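Local coordinates for lantibiotic dehydratase (Microbispora corallina, PDB 5EHK), which probably dehydrates serine and threonine residues of the precursor peptide of the lantibiotic NAI-107, using glutamate delivered by charged tRNA, at residues Glu185-Leu190 and Ser318-Leu323; Ala273-Ala276 and Leu280-Thr283; Thr283-Pro288 and Leu299-Ala304; Asp293-Val298 and Ala325-Val330; Met174-Ser179 and Gln354-Val359. One frame throughout, in Å; residues are numbered along the deposited sequence.

All five contacts lie within the N-terminal family region, mostly on helices. Contacts 3, 4 and 5 lie close together, with centres about 10 Å apart from 3 to 4 and from 4 to 5. A284 O meets H297 NE2 at 2.8 Å and ties contact 3 to contact 4. A salt bridge of 2.8 Å, E329 OE2 to R358 NH1, joins contacts 4 and 5. L323 CD1 meets V359 CG1 at 3.9 Å, joining contacts 1 and 5. E185 of contact 1 reaches contacts 2 and 3: its OE2 lies 2.6 Å from T283 OG1 and 3.2 Å from R286 NE. Contact 2 is about 21 Å from contacts 4 and 5, centre to centre.

Contact 1: residues Glu185-Leu190 and Ser318-Leu323; sequences ERDRVL and SESAAL
D187 and S320 make this contact through a single polar bond. S320 OG donates to D187 OD1 at 2.9 Å. The hydroxyl comes in on the anti side of the carboxylate oxygen, 20° out of the carboxylate plane. The methylene next to it follows closely: S320 CB lies 3.3 Å from D187 OD1. D187 CB is 3.6 Å from S320 OG. These few atoms are the tight part, and both residues are buried. D187 reaches across because its CG stands opposite the backbone N (chi1 -177°), which carries the carboxylate toward helix 318-339. OD1 has a second donor in the backbone N of S317, just before the 318-323 segment. M316 packs against D187 as well.

D187 is also an N-cap. It sits right before the short helix 188-191, and its OD2 faces the backbone N of L190. The modelled separation there is unusually short, so the length of that capping bond is doubtful. One carboxylate thus bonds in both directions: OD2 caps the short helix 188-191 and OD1 receives S317 N and S320 OG. The amide N-H groups of S317 and L190 would probably favour its negative charge.

The loose side lies toward the beginning of helix 318-339. S318 and E319 are exposed and bond to each other. S318 OG donates to E319 OE1 at 2.7 Å, on the syn side of that oxygen. E319 OE1 stays 6.3 Å from D187 OD1, so the two like charges are not in contact.

Contact 2: residues Ala273-Ala276 and Leu280-Thr283; sequences ADMA and LLIT
The backbone O of M275 takes two N-H groups from the chain that follows its helix. L280 N lies 2.9 Å from M275 O, and L281 N lies 3.2 Å from M275 O. Both approach from the same face of the carbonyl plane. L280 N is tilted only 24° from that plane, while L281 N stands well above it.

L281 can be followed outward. Its CB rests 4.0 Å from A276 CA. CG comes to 4.1 Å from M275 CB. The branch CD1 goes furthest into the helix side, 3.7 Å from M275 CB and 4.1 Å from M275 SD. Beyond the two segments, L281 also packs on A244. A smaller apolar touch closes the far end, where the methyl T283 CG2 is 3.9 Å from A276 CB.

The whole is a helix-turn-strand unit. Helix 267-278 ends here, and strand 281-283 leaves as an outermost strand of a small antiparallel sheet, next to strand 195-198. The order of helices and strands is consistent with the winged-helix peptide-recognition element of relatives such as NisB. M275 packs on helix 235-243, and A273 and T283 pack on helix 188-191.

Contact 3: residues Thr283-Pro288 and Leu299-Ala304; sequences TALRPP and LDVVAA
The loop between strand 281-283 and helix 294-306 folds back on that helix, with A284 and L285 set against V301 and V302. The contact is apolar and no hydrogen bond crosses it. L285 carries most of it through one branch. Its CD2 methyl meets V301 CG1 at 3.4 Å. The same methyl lies 4.0 Å from V302 CG1, so it touches two successive residues of the helix. L285 passes V301 at a slant and V302 at about a right angle.

The CB of L285 does not point at the helix; the end of the side chain makes the approach. Its CG stands opposite the carbonyl carbon (chi1 -70°). With chi2 at 177° CD1 continues the chain, and the other branch, CD2, turns toward the helix. V301 faces the loop directly and uses both of its methyls. CG1 takes the leucine, and CG2 lies 3.9 Å from A284 O. That oxygen accepts from H297 NE2 of the same helix. V301 is only partly exposed, as is A284, while L285 and V302 are buried. The leucine end is therefore the inner side of the contact.

A weak bond, R286 N to T283 O at 3.4 Å, spans A284 and L285 just after the strand.

Around the contact, A284 pairs through its backbone with T195 of strand 195-198. L285 also packs on V181 of helix 174-185. Further along the loop, P287 rests on M174 of that helix and on P294 at the start of helix 294-306.

Contact 4: residues Asp293-Val298 and Ala325-Val330; sequences DPLQHV and AALREV
This is buried helix-to-helix packing, with L295 set against L327 and V330. Helix 294-306 and helix 318-339 are successive in the chain and run in roughly opposite directions here, so they form a helical hairpin. The contact is made near the beginning of the first helix and the middle of the second.

L295 is the central side chain. Its CB points at the other helix, and its CG lies opposite the backbone N (chi1 -175°). The two methyls then divide the work. CD1 meets L327 CD2 at 4.0 Å. The other methyl, CD2, lies 3.9 Å from L327 O. L295 and L327 pass each other at a slant, while L295 and V330 are nearly at right angles. L327 and V330 are one helical turn apart, so both lie on the same side of their helix.

D293 is the N-cap of helix 294-306; its carboxylate oxygens receive weak bonds from L295 N and Q296 N. L295 also touches L177 of helix 174-185, and V330 touches T356 of helix 346-359, so helices 174-185 and 346-359 pack against the hairpin here. On the V330 side the packing ends in a methyl pair, L295 CD2 to V330 CG1, 4.0 Å apart.

Contact 5: residues Met174-Ser179 and Gln354-Val359; sequences MEWLLS and QSTRRV
W176 NE1 serves two backbone carbonyls, T356 O across the contact and H360 O just beyond it. The bond to T356 O is 3.3 Å long, with an N-H...O angle of 137°, so it is bent. The oxygen lies at the edge of the indole, 12° from the ring plane. Seen from the oxygen, NE1 stands above the carbonyl plane, not on a lone pair.

The rest of the ring is packed by T356 and V359. W176 CZ2 is the busiest ring atom. It lies 3.5 Å from T356 CB and 3.6 Å from V359 CG1. The valine methyl comes in obliquely to the ring. T356 CG2 sits over one face, 3.9 Å above the plane and displaced toward the rim. W176 and T356 cross at about a right angle. T356 keeps its methyl on the ring because OG1 takes the place between the backbone N and the carbonyl carbon (chi1 71°). From there OG1 bonds to I353 O, one turn earlier, so this buried hydroxyl is satisfied inside its own helix.

W176 gets there by an extended first torsion, which carries the indole straight out from helix 174-185. L327 and H362 also touch the W176 side chain. V330 and A326 of helix 318-339 touch T356 and V359, respectively.

This is helix-to-helix packing in a bundle, with a tryptophan of helix 174-185 bonded to the carbonyls at the C-terminal end of helix 346-359 and helix 318-339 alongside.

Contact 1: residues Glu185-Leu190 and Ser318-Leu323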
# COMPACT_ATOMS: atom_id res chain seq x y z
N GLU A 185 18.20 38.09 -25.91
CA GLU A 185 16.74 38.23 -25.70
C GLU A 185 16.37 39.54 -25.01
O GLU A 185 15.22 40.00 -25.07
CB GLU A 185 16.16 37.02 -24.93
CG GLU A 185 15.85 35.77 -25.81
CD GLU A 185 15.43 34.50 -25.02
OE1 GLU A 185 15.71 34.42 -23.80
OE2 GLU A 185 14.83 33.59 -25.63
N ARG A 186 17.34 40.15 -24.35
CA ARG A 186 17.15 41.44 -23.69
C ARG A 186 17.28 42.60 -24.69
O ARG A 186 16.84 43.72 -24.44
CB ARG A 186 18.14 41.60 -22.54
CG ARG A 186 17.95 40.58 -21.43
CD ARG A 186 19.06 40.71 -20.39
NE ARG A 186 19.29 42.10 -20.00
CZ ARG A 186 20.13 42.50 -19.04
NH1 ARG A 186 20.82 41.60 -18.34
NH2 ARG A 186 20.27 43.79 -18.79
N ASP A 187 17.90 42.33 -25.83
CA ASP A 187 18.02 43.32 -26.89
C ASP A 187 16.67 43.54 -27.58
O ASP A 187 16.27 42.76 -28.45
CB ASP A 187 19.09 42.87 -27.89
CG ASP A 187 19.34 43.87 -29.01
OD1 ASP A 187 20.52 44.24 -29.19
OD2 ASP A 187 18.38 44.25 -29.72
N ARG A 188 15.98 44.62 -27.21
CA ARG A 188 14.63 44.87 -27.72
C ARG A 188 14.60 45.08 -29.22
O ARG A 188 13.56 44.87 -29.86
CB ARG A 188 13.98 46.08 -27.06
CG ARG A 188 13.91 46.01 -25.56
CD ARG A 188 13.09 47.16 -25.04
NE ARG A 188 13.03 47.16 -23.59
CZ ARG A 188 12.34 48.04 -22.87
NH1 ARG A 188 11.63 48.98 -23.48
NH2 ARG A 188 12.33 47.96 -21.54
N VAL A 189 15.73 45.51 -29.78
CA VAL A 189 15.80 45.79 -31.21
C VAL A 189 16.06 44.51 -32.00
O VAL A 189 15.54 44.34 -33.12
CB VAL A 189 16.78 46.98 -31.55
CG1 VAL A 189 17.85 47.16 -30.48
CG2 VAL A 189 17.39 46.83 -32.95
N LEU A 190 16.84 43.60 -31.41
CA LEU A 190 17.01 42.28 -32.01
C LEU A 190 15.71 41.50 -31.85
O LEU A 190 15.23 40.87 -32.80
CB LEU A 190 18.19 41.53 -31.38
CG LEU A 190 18.45 40.06 -31.77
CD1 LEU A 190 18.65 39.89 -33.26
CD2 LEU A 190 19.64 39.49 -30.99
N SER A 318 24.62 47.53 -30.27
CA SER A 318 26.07 47.49 -30.41
C SER A 318 26.67 46.18 -29.88
O SER A 318 26.96 45.28 -30.66
CB SER A 318 26.74 48.71 -29.75
OG SER A 318 26.22 49.00 -28.46
N GLU A 319 26.81 46.07 -28.56
CA GLU A 319 27.51 44.92 -27.97
C GLU A 319 26.78 43.59 -28.18
O GLU A 319 27.31 42.54 -27.82
CB GLU A 319 27.80 45.12 -26.48
CG GLU A 319 26.58 45.17 -25.58
CD GLU A 319 25.87 46.50 -25.62
OE1 GLU A 319 25.64 47.03 -26.73
OE2 GLU A 319 25.53 47.00 -24.53
N SER A 320 25.56 43.64 -28.72
CA SER A 320 24.88 42.42 -29.11
C SER A 320 25.60 41.81 -30.31
O SER A 320 25.88 40.60 -30.33
CB SER A 320 23.38 42.66 -29.38
OG SER A 320 22.62 42.60 -28.17
N ALA A 321 25.94 42.64 -31.29
CA ALA A 321 26.72 42.16 -32.44
C ALA A 321 28.15 41.83 -32.02
O ALA A 321 28.86 41.12 -32.73
CB ALA A 321 26.71 43.19 -33.59
N ALA A 322 28.56 42.33 -30.86
CA ALA A 322 29.84 41.95 -30.27
C ALA A 322 29.74 40.50 -29.81
O ALA A 322 30.58 39.67 -30.15
CB ALA A 322 30.19 42.86 -29.11
N LEU A 323 28.67 40.21 -29.06
CA LEU A 323 28.35 38.86 -28.60
C LEU A 323 28.15 37.94 -29.78
O LEU A 323 28.57 36.78 -29.73
CB LEU A 323 27.06 38.86 -27.77
CG LEU A 323 26.59 37.53 -27.18
CD1 LEU A 323 27.74 36.77 -26.54
CD2 LEU A 323 25.47 37.73 -26.18

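Contact 2: residues Ala273-Ala276 and Leu280-Thr283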
# COMPACT_ATOMS: atom_id res chain seq x y z
N ALA A 273 9.54 41.73 -23.81
CA ALA A 273 10.88 41.42 -23.30
C ALA A 273 10.84 40.85 -21.89
O ALA A 273 11.56 39.91 -21.58
CB ALA A 273 11.75 42.64 -23.35
N ASP A 274 10.06 41.47 -21.01
CA ASP A 274 9.82 40.94 -19.66
C ASP A 274 9.19 39.55 -19.72
O ASP A 274 9.51 38.67 -18.92
CB ASP A 274 8.86 41.85 -18.91
CG ASP A 274 9.53 43.09 -18.41
OD1 ASP A 274 10.77 43.06 -18.28
OD2 ASP A 274 8.81 44.09 -18.18
N MET A 275 8.28 39.36 -20.68
CA MET A 275 7.58 38.10 -20.84
C MET A 275 8.52 37.01 -21.33
O MET A 275 8.49 35.88 -20.83
CB MET A 275 6.39 38.24 -21.79
CG MET A 275 5.22 39.00 -21.21
SD MET A 275 3.88 39.11 -22.42
CE MET A 275 2.49 38.73 -21.38
N ALA A 276 9.34 37.34 -22.32
CA ALA A 276 10.33 36.41 -22.82
C ALA A 276 11.35 36.07 -21.72
O ALA A 276 11.96 35.01 -21.73
CB ALA A 276 11.00 36.95 -24.05
N LEU A 280 7.23 33.35 -20.25
CA LEU A 280 5.83 33.35 -20.67
C LEU A 280 5.84 33.35 -22.20
O LEU A 280 4.87 32.94 -22.84
CB LEU A 280 5.10 34.60 -20.17
CG LEU A 280 4.90 34.77 -18.66
CD1 LEU A 280 3.78 35.74 -18.39
CD2 LEU A 280 4.61 33.45 -18.01
N LEU A 281 6.93 33.83 -22.78
CA LEU A 281 7.14 33.73 -24.22
C LEU A 281 8.41 32.97 -24.51
O LEU A 281 9.28 32.85 -23.65
CB LEU A 281 7.19 35.10 -24.89
CG LEU A 281 5.87 35.85 -25.02
CD1 LEU A 281 6.14 37.30 -25.37
CD2 LEU A 281 5.02 35.18 -26.09
N ILE A 282 8.49 32.41 -25.71
CA ILE A 282 9.67 31.69 -26.17
C ILE A 282 10.11 32.31 -27.48
O ILE A 282 9.33 32.31 -28.45
CB ILE A 282 9.34 30.22 -26.43
CG1 ILE A 282 8.92 29.53 -25.13
CG2 ILE A 282 10.53 29.54 -27.07
CD1 ILE A 282 8.54 28.07 -25.28
N THR A 283 11.33 32.86 -27.52
CA THR A 283 11.83 33.52 -28.74
C THR A 283 12.39 32.46 -29.67
O THR A 283 12.78 31.39 -29.21
CB THR A 283 12.89 34.61 -28.45
OG1 THR A 283 14.13 34.00 -28.06
CG2 THR A 283 12.43 35.53 -27.34

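Contact 3: residues Thr283-Pro288 and Leu299-Ala304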
# COMPACT_ATOMS: atom_id res chain seq x y z
N THR A 283 11.33 32.86 -27.52
CA THR A 283 11.83 33.52 -28.74
C THR A 283 12.39 32.46 -29.67
O THR A 283 12.78 31.39 -29.21
CB THR A 283 12.89 34.61 -28.45
OG1 THR A 283 14.13 34.00 -28.06
CG2 THR A 283 12.43 35.53 -27.34
N ALA A 284 12.43 32.76 -30.97
CA ALA A 284 12.99 31.83 -31.94
C ALA A 284 14.50 31.66 -31.73
O ALA A 284 15.10 30.70 -32.20
CB ALA A 284 12.70 32.30 -33.36
N LEU A 285 15.09 32.61 -31.01
CA LEU A 285 16.50 32.54 -30.67
C LEU A 285 16.92 31.23 -30.00
O LEU A 285 17.99 30.69 -30.29
CB LEU A 285 16.92 33.74 -29.82
CG LEU A 285 16.91 35.06 -30.57
CD1 LEU A 285 17.26 36.20 -29.64
CD2 LEU A 285 17.90 34.98 -31.72
N ARG A 286 16.08 30.72 -29.11
CA ARG A 286 16.35 29.46 -28.42
C ARG A 286 16.28 28.28 -29.38
O ARG A 286 15.42 28.21 -30.26
CB ARG A 286 15.38 29.32 -27.24
CG ARG A 286 15.66 30.33 -26.13
CD ARG A 286 14.68 30.21 -25.00
NE ARG A 286 15.12 30.98 -23.83
CZ ARG A 286 14.34 31.26 -22.79
NH1 ARG A 286 13.05 30.93 -22.80
NH2 ARG A 286 14.84 31.93 -21.75
N PRO A 287 17.25 27.37 -29.24
CA PRO A 287 17.42 26.23 -30.14
C PRO A 287 16.23 25.29 -30.03
O PRO A 287 15.90 24.90 -28.91
CB PRO A 287 18.68 25.54 -29.62
CG PRO A 287 19.39 26.57 -28.78
CD PRO A 287 18.28 27.40 -28.19
N PRO A 288 15.56 24.98 -31.15
CA PRO A 288 14.36 24.13 -31.20
C PRO A 288 14.58 22.69 -30.74
O PRO A 288 13.61 21.99 -30.46
CB PRO A 288 13.97 24.14 -32.69
CG PRO A 288 15.23 24.52 -33.41
CD PRO A 288 15.95 25.45 -32.49
N LEU A 299 22.86 31.62 -34.81
CA LEU A 299 23.41 32.41 -35.92
C LEU A 299 22.45 32.56 -37.11
O LEU A 299 22.27 33.67 -37.62
CB LEU A 299 24.79 31.94 -36.38
CG LEU A 299 26.08 31.99 -35.54
CD1 LEU A 299 25.88 32.29 -34.06
CD2 LEU A 299 26.86 30.70 -35.74
N ASP A 300 21.86 31.46 -37.58
CA ASP A 300 20.92 31.54 -38.71
C ASP A 300 19.75 32.49 -38.41
O ASP A 300 19.31 33.25 -39.28
CB ASP A 300 20.40 30.15 -39.10
CG ASP A 300 21.48 29.26 -39.68
OD1 ASP A 300 22.41 29.79 -40.31
OD2 ASP A 300 21.41 28.03 -39.49
N VAL A 301 19.28 32.46 -37.16
CA VAL A 301 18.19 33.32 -36.72
C VAL A 301 18.57 34.81 -36.66
O VAL A 301 17.82 35.64 -37.19
CB VAL A 301 17.60 32.83 -35.37
CG1 VAL A 301 16.79 33.93 -34.72
CG2 VAL A 301 16.73 31.59 -35.59
N VAL A 302 19.70 35.16 -36.03
CA VAL A 302 20.15 36.57 -36.00
C VAL A 302 20.47 37.07 -37.41
O VAL A 302 20.30 38.25 -37.71
CB VAL A 302 21.32 36.86 -35.04
CG1 VAL A 302 21.11 36.18 -33.71
CG2 VAL A 302 22.64 36.46 -35.65
N ALA A 303 20.95 36.17 -38.26
CA ALA A 303 21.18 36.48 -39.66
C ALA A 303 19.87 36.76 -40.38
O ALA A 303 19.83 37.59 -41.29
CB ALA A 303 21.93 35.34 -40.35
N ALA A 304 18.80 36.07 -39.99
CA ALA A 304 17.48 36.32 -40.58
C ALA A 304 17.01 37.70 -40.15
O ALA A 304 16.30 38.39 -40.89
CB ALA A 304 16.47 35.26 -40.16

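Contact 4: residues Asp293-Val298 and Ala325-Val330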
# COMPACT_ATOMS: atom_id res chain seq x y z
N ASP A 293 22.60 21.73 -35.39
CA ASP A 293 23.54 22.30 -34.44
C ASP A 293 22.83 23.50 -33.81
O ASP A 293 22.29 24.35 -34.53
CB ASP A 293 24.81 22.73 -35.20
CG ASP A 293 25.81 23.52 -34.35
OD1 ASP A 293 25.91 23.30 -33.11
OD2 ASP A 293 26.52 24.36 -34.93
N PRO A 294 22.78 23.53 -32.47
CA PRO A 294 22.19 24.64 -31.72
C PRO A 294 22.89 25.96 -32.00
O PRO A 294 22.19 26.96 -32.22
CB PRO A 294 22.37 24.21 -30.25
CG PRO A 294 23.45 23.17 -30.27
CD PRO A 294 23.23 22.45 -31.58
N LEU A 295 24.23 25.99 -31.98
CA LEU A 295 24.96 27.25 -32.20
C LEU A 295 24.60 27.87 -33.55
O LEU A 295 24.30 29.07 -33.64
CB LEU A 295 26.46 27.04 -32.08
CG LEU A 295 27.35 28.28 -32.15
CD1 LEU A 295 26.98 29.30 -31.08
CD2 LEU A 295 28.79 27.88 -31.96
N GLN A 296 24.61 27.03 -34.58
CA GLN A 296 24.29 27.47 -35.93
C GLN A 296 22.86 27.98 -36.00
O GLN A 296 22.57 28.95 -36.72
CB GLN A 296 24.52 26.34 -36.93
CG GLN A 296 24.45 26.78 -38.38
CD GLN A 296 25.50 27.84 -38.71
OE1 GLN A 296 26.71 27.64 -38.50
NE2 GLN A 296 25.05 28.98 -39.25
N HIS A 297 21.96 27.35 -35.25
CA HIS A 297 20.58 27.81 -35.18
C HIS A 297 20.48 29.25 -34.69
O HIS A 297 19.75 30.03 -35.29
CB HIS A 297 19.69 26.93 -34.29
CG HIS A 297 18.36 27.55 -34.01
ND1 HIS A 297 17.36 27.61 -34.95
CD2 HIS A 297 17.90 28.22 -32.92
CE1 HIS A 297 16.33 28.26 -34.45
NE2 HIS A 297 16.63 28.65 -33.22
N VAL A 298 21.18 29.59 -33.61
CA VAL A 298 21.19 30.98 -33.14
C VAL A 298 21.71 31.94 -34.22
O VAL A 298 21.07 32.96 -34.51
CB VAL A 298 22.03 31.18 -31.87
CG1 VAL A 298 22.02 32.66 -31.48
CG2 VAL A 298 21.51 30.30 -30.72
N ALA A 325 29.50 38.15 -32.81
CA ALA A 325 30.79 37.83 -33.41
C ALA A 325 31.54 36.83 -32.53
O ALA A 325 32.07 35.84 -33.03
CB ALA A 325 31.60 39.09 -33.66
N ALA A 326 31.57 37.07 -31.22
CA ALA A 326 32.17 36.13 -30.26
C ALA A 326 31.60 34.69 -30.32
O ALA A 326 32.28 33.72 -29.95
CB ALA A 326 32.02 36.69 -28.84
N LEU A 327 30.37 34.55 -30.81
CA LEU A 327 29.77 33.24 -30.96
C LEU A 327 30.15 32.60 -32.29
O LEU A 327 30.43 31.41 -32.34
CB LEU A 327 28.24 33.32 -30.83
CG LEU A 327 27.64 33.51 -29.43
CD1 LEU A 327 26.15 33.81 -29.52
CD2 LEU A 327 27.89 32.30 -28.55
N ARG A 328 30.20 33.40 -33.35
CA ARG A 328 30.63 32.92 -34.66
C ARG A 328 32.09 32.46 -34.63
O ARG A 328 32.51 31.67 -35.47
CB ARG A 328 30.47 34.01 -35.72
CG ARG A 328 29.07 34.54 -35.86
CD ARG A 328 28.95 35.50 -37.02
NE ARG A 328 27.64 36.14 -37.02
CZ ARG A 328 27.30 37.14 -37.83
NH1 ARG A 328 28.16 37.60 -38.72
NH2 ARG A 328 26.09 37.66 -37.73
N GLU A 329 32.86 32.99 -33.69
CA GLU A 329 34.25 32.62 -33.55
C GLU A 329 34.32 31.21 -33.01
O GLU A 329 35.11 30.38 -33.47
CB GLU A 329 35.00 33.57 -32.61
CG GLU A 329 36.53 33.50 -32.78
CD GLU A 329 37.30 34.44 -31.85
OE1 GLU A 329 36.88 35.61 -31.66
OE2 GLU A 329 38.33 34.00 -31.30
N VAL A 330 33.45 30.94 -32.04
CA VAL A 330 33.40 29.63 -31.41
C VAL A 330 32.93 28.61 -32.43
O VAL A 330 33.44 27.49 -32.48
CB VAL A 330 32.45 29.64 -30.22
CG1 VAL A 330 32.12 28.21 -29.79
CG2 VAL A 330 33.06 30.44 -29.06

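Contact 5: residues Met174-Ser179 and Gln354-Val359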
# COMPACT_ATOMS: atom_id res chain seq x y z
N MET A 174 24.44 23.31 -24.23
CA MET A 174 23.17 24.04 -24.22
C MET A 174 23.06 25.04 -23.07
O MET A 174 22.56 26.15 -23.26
CB MET A 174 21.98 23.09 -24.20
CG MET A 174 21.65 22.52 -25.55
SD MET A 174 21.11 23.83 -26.66
CE MET A 174 19.74 24.50 -25.75
N GLU A 175 23.51 24.64 -21.90
CA GLU A 175 23.50 25.52 -20.75
C GLU A 175 24.34 26.75 -21.07
O GLU A 175 23.93 27.88 -20.80
CB GLU A 175 24.02 24.78 -19.52
CG GLU A 175 23.59 25.40 -18.22
CD GLU A 175 23.62 24.41 -17.07
OE1 GLU A 175 23.47 23.20 -17.34
OE2 GLU A 175 23.76 24.84 -15.90
N TRP A 176 25.51 26.52 -21.67
CA TRP A 176 26.40 27.60 -22.08
C TRP A 176 25.73 28.50 -23.13
O TRP A 176 25.66 29.72 -22.95
CB TRP A 176 27.75 27.04 -22.58
CG TRP A 176 28.72 28.10 -23.05
CD1 TRP A 176 29.55 28.86 -22.27
CD2 TRP A 176 28.95 28.52 -24.40
NE1 TRP A 176 30.28 29.72 -23.06
CE2 TRP A 176 29.92 29.53 -24.37
CE3 TRP A 176 28.42 28.14 -25.63
CZ2 TRP A 176 30.38 30.17 -25.52
CZ3 TRP A 176 28.87 28.77 -26.77
CH2 TRP A 176 29.84 29.77 -26.71
N LEU A 177 25.25 27.91 -24.21
CA LEU A 177 24.63 28.67 -25.28
C LEU A 177 23.42 29.48 -24.80
O LEU A 177 23.20 30.60 -25.26
CB LEU A 177 24.22 27.77 -26.44
CG LEU A 177 23.54 28.52 -27.58
CD1 LEU A 177 24.51 29.54 -28.16
CD2 LEU A 177 23.05 27.55 -28.66
N LEU A 178 22.65 28.92 -23.89
CA LEU A 178 21.46 29.61 -23.40
C LEU A 178 21.80 30.89 -22.63
O LEU A 178 21.07 31.88 -22.74
CB LEU A 178 20.55 28.66 -22.59
CG LEU A 178 19.75 27.68 -23.46
CD1 LEU A 178 19.16 26.54 -22.65
CD2 LEU A 178 18.67 28.39 -24.28
N SER A 179 22.90 30.90 -21.89
CA SER A 179 23.37 32.13 -21.24
C SER A 179 23.51 33.29 -22.22
O SER A 179 23.17 34.44 -21.90
CB SER A 179 24.67 31.92 -20.46
OG SER A 179 24.41 31.25 -19.24
N GLN A 354 39.05 29.00 -24.51
CA GLN A 354 39.10 30.38 -24.04
C GLN A 354 38.22 31.28 -24.92
O GLN A 354 37.73 32.32 -24.47
CB GLN A 354 40.55 30.91 -23.91
CG GLN A 354 41.06 31.76 -25.09
CD GLN A 354 41.17 30.97 -26.38
OE1 GLN A 354 41.12 29.74 -26.37
NE2 GLN A 354 41.31 31.68 -27.51
N SER A 355 38.02 30.88 -26.17
CA SER A 355 37.11 31.59 -27.08
C SER A 355 35.69 31.63 -26.49
O SER A 355 35.08 32.69 -26.37
CB SER A 355 37.12 30.95 -28.47
OG SER A 355 36.31 31.66 -29.38
N THR A 356 35.19 30.45 -26.14
CA THR A 356 33.92 30.33 -25.43
C THR A 356 33.95 31.06 -24.10
O THR A 356 32.92 31.55 -23.64
CB THR A 356 33.55 28.84 -25.18
OG1 THR A 356 34.42 28.27 -24.19
CG2 THR A 356 33.62 28.02 -26.47
N ARG A 357 35.11 31.11 -23.46
CA ARG A 357 35.27 31.80 -22.18
C ARG A 357 35.13 33.31 -22.32
O ARG A 357 34.80 34.01 -21.35
CB ARG A 357 36.62 31.47 -21.52
CG ARG A 357 36.75 30.03 -21.04
CD ARG A 357 38.03 29.82 -20.25
NE ARG A 357 38.06 30.65 -19.04
CZ ARG A 357 37.47 30.32 -17.89
NH1 ARG A 357 36.81 29.17 -17.77
NH2 ARG A 357 37.55 31.14 -16.84
N ARG A 358 35.41 33.81 -23.52
CA ARG A 358 35.25 35.23 -23.81
C ARG A 358 33.77 35.58 -23.76
O ARG A 358 33.36 36.54 -23.11
CB ARG A 358 35.88 35.59 -25.16
CG ARG A 358 37.20 36.36 -25.02
CD ARG A 358 37.90 36.52 -26.36
NE ARG A 358 38.60 35.30 -26.77
CZ ARG A 358 38.67 34.87 -28.03
NH1 ARG A 358 38.07 35.56 -29.00
NH2 ARG A 358 39.32 33.75 -28.31
N VAL A 359 32.99 34.76 -24.46
CA VAL A 359 31.54 34.87 -24.44
C VAL A 359 31.02 34.76 -23.03
O VAL A 359 30.25 35.60 -22.58
CB VAL A 359 30.92 33.72 -25.25
CG1 VAL A 359 29.43 33.60 -24.98
CG2 VAL A 359 31.21 33.92 -26.73